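Local coordinates for small nuclear ribonucleoprotein homolog (Pyrobaculum aerophilum, PDB 1M5Q) that assembles into a 14-mer of Sm-like subunits built around a toroidal beta-sheet and probably binds RNA, at the interface of chains A and B. Coordinates in Å, arbitrary orientation; residue numbers count along the deposited sequence, not the author numbering. Chains: chain A/B, small nuclear ribonucleoprotein homolog.

The interface of chains A and B. Residues chain A 35-36, 53-55; chain B 1, 34, 59-61.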
loop_
_atom_site.group_PDB
_atom_site.type_symbol
_atom_site.label_atom_id
_atom_site.label_comp_id
_atom_site.label_asym_id
_atom_site.label_seq_id
_atom_site.Cartn_x
_atom_site.Cartn_y
_atom_site.Cartn_z
ATOM N N ASN A 35 -18.813 -2.498 -2.654
ATOM C CA ASN A 35 -19.260 -3.617 -3.467
ATOM C C ASN A 35 -20.744 -3.464 -3.171
ATOM O O ASN A 35 -21.101 -3.008 -2.066
ATOM C CB ASN A 35 -18.789 -4.937 -2.894
ATOM C CG ASN A 35 -17.337 -5.197 -3.225
ATOM O OD1 ASN A 35 -16.947 -5.030 -4.380
ATOM N ND2 ASN A 35 -16.525 -5.590 -2.219
ATOM N N ILE A 36 -21.593 -3.877 -4.113
ATOM C CA ILE A 36 -23.049 -3.739 -3.977
ATOM C C ILE A 36 -23.747 -5.055 -4.326
ATOM O O ILE A 36 -23.336 -5.746 -5.253
ATOM C CB ILE A 36 -23.569 -2.682 -4.993
ATOM C CG1 ILE A 36 -23.028 -1.297 -4.652
ATOM C CG2 ILE A 36 -25.107 -2.731 -5.083
ATOM C CD1 ILE A 36 -23.548 -0.805 -3.359
ATOM N N PHE A 53 -24.311 -9.631 -7.613
ATOM C CA PHE A 53 -23.139 -9.268 -6.794
ATOM C C PHE A 53 -22.210 -8.476 -7.692
ATOM O O PHE A 53 -21.549 -9.047 -8.568
ATOM C CB PHE A 53 -22.465 -10.562 -6.322
ATOM C CG PHE A 53 -23.387 -11.465 -5.537
ATOM C CD1 PHE A 53 -23.965 -12.606 -6.128
ATOM C CD2 PHE A 53 -23.685 -11.180 -4.210
ATOM C CE1 PHE A 53 -24.819 -13.442 -5.404
ATOM C CE2 PHE A 53 -24.548 -12.010 -3.465
ATOM C CZ PHE A 53 -25.122 -13.158 -4.072
ATOM N N ILE A 54 -22.181 -7.169 -7.472
ATOM C CA ILE A 54 -21.435 -6.243 -8.293
ATOM C C ILE A 54 -20.135 -5.789 -7.663
ATOM O O ILE A 54 -20.157 -5.152 -6.597
ATOM C CB ILE A 54 -22.311 -4.975 -8.591
ATOM C CG1 ILE A 54 -23.697 -5.396 -9.102
ATOM C CG2 ILE A 54 -21.659 -4.093 -9.652
ATOM C CD1 ILE A 54 -24.617 -4.161 -9.462
HETATM N N MSE A 55 -19.026 -6.077 -8.346
HETATM C CA MSE A 55 -17.679 -5.719 -7.874
HETATM C C MSE A 55 -17.471 -4.207 -7.962
HETATM O O MSE A 55 -17.650 -3.592 -9.026
HETATM C CB MSE A 55 -16.622 -6.412 -8.730
HETATM C CG MSE A 55 -16.844 -7.901 -8.811
HETATM SE SE MSE A 55 -16.215 -8.925 -7.278
HETATM C CE MSE A 55 -14.360 -9.285 -7.719
ATOM N N PHE B 1 -18.758 -9.271 -0.692
ATOM C CA PHE B 1 -19.811 -10.295 -0.560
ATOM C C PHE B 1 -19.209 -11.686 -0.525
ATOM O O PHE B 1 -19.813 -12.663 -0.982
ATOM C CB PHE B 1 -20.875 -10.144 -1.678
ATOM C CG PHE B 1 -20.319 -9.713 -2.996
ATOM C CD1 PHE B 1 -19.445 -10.545 -3.698
ATOM C CD2 PHE B 1 -20.653 -8.466 -3.536
ATOM C CE1 PHE B 1 -18.904 -10.150 -4.930
ATOM C CE2 PHE B 1 -20.103 -8.048 -4.799
ATOM C CZ PHE B 1 -19.235 -8.900 -5.477
ATOM N N LEU B 34 -11.866 -12.435 -3.807
ATOM C CA LEU B 34 -12.926 -12.648 -4.766
ATOM C C LEU B 34 -12.496 -13.258 -6.129
ATOM O O LEU B 34 -13.149 -13.034 -7.166
ATOM C CB LEU B 34 -13.709 -11.354 -4.950
ATOM C CG LEU B 34 -15.025 -11.073 -4.207
ATOM C CD1 LEU B 34 -15.592 -12.272 -3.393
ATOM C CD2 LEU B 34 -14.854 -9.830 -3.401
ATOM N N ILE B 59 -13.671 -9.509 -13.173
ATOM C CA ILE B 59 -15.063 -9.857 -12.889
ATOM C C ILE B 59 -15.896 -8.597 -12.670
ATOM O O ILE B 59 -15.593 -7.787 -11.769
ATOM C CB ILE B 59 -15.137 -10.735 -11.639
ATOM C CG1 ILE B 59 -14.296 -11.972 -11.852
ATOM C CG2 ILE B 59 -16.589 -11.099 -11.306
ATOM C CD1 ILE B 59 -14.127 -12.834 -10.543
ATOM N N VAL B 60 -16.931 -8.419 -13.483
ATOM C CA VAL B 60 -17.842 -7.256 -13.381
ATOM C C VAL B 60 -18.931 -7.611 -12.342
ATOM O O VAL B 60 -19.166 -6.849 -11.389
ATOM C CB VAL B 60 -18.510 -6.881 -14.789
ATOM C CG1 VAL B 60 -19.392 -5.652 -14.661
ATOM C CG2 VAL B 60 -17.409 -6.663 -15.870
ATOM N N HIS B 61 -19.574 -8.758 -12.499
ATOM C CA HIS B 61 -20.589 -9.171 -11.548
ATOM C C HIS B 61 -20.861 -10.683 -11.609
ATOM O O HIS B 61 -20.482 -11.363 -12.555
ATOM C CB HIS B 61 -21.918 -8.345 -11.683
ATOM C CG HIS B 61 -22.594 -8.459 -13.019
ATOM N ND1 HIS B 61 -22.259 -7.663 -14.099
ATOM C CD2 HIS B 61 -23.538 -9.330 -13.468
ATOM C CE1 HIS B 61 -22.966 -8.041 -15.157
ATOM N NE2 HIS B 61 -23.749 -9.049 -14.800
#
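The backbone N of A:Met55 donates a hydrogen bond to B:Val60 O (3.1 Å). It belongs to an antiparallel bridge that pairs A:Ile54 with B:His61. Being a main-chain bond, it asks little of the side chains beside it. The beta-branched A:Ile54 suits the extended chain, whereas B:Val60, although in strand 59-64, departs locally from the extended shape while still presenting its carbonyl to A:Met55 N.

Side chains do more of the work around B:Phe1, whose flat ring slides between residues of chain A. A:Phe53 sets its CB over the centre of one face, 3.6 Å from the centroid, while the two rings meet edge to face with planes 59° apart. A:Asn35 adds its CB 3.9 Å from CE2 of B:Phe1, the aliphatic root of a polar side chain serving as apolar surface. The carbonyl carbon of A:Ile54 lies in plane at the ring edge.

At the ring tip, the selenium of A:Met55, a selenomethionine, comes 3.5 Å from CZ of B:Phe1. Bends at chi2 (-80°) and chi3 (-87°) fold this flexible chain so that its terminal CE also reaches B:Leu34 CB, at 3.5 Å. An unbranched, flexible side chain, as in methionine itself, can thus fit between an aromatic and an aliphatic partner.

The site joins the end of strand 51-54 of one subunit to strand 59-64 of its neighbour, the edge-to-edge pairing by which Sm folds close a ring, with the N-terminal B:Phe1 packed alongside.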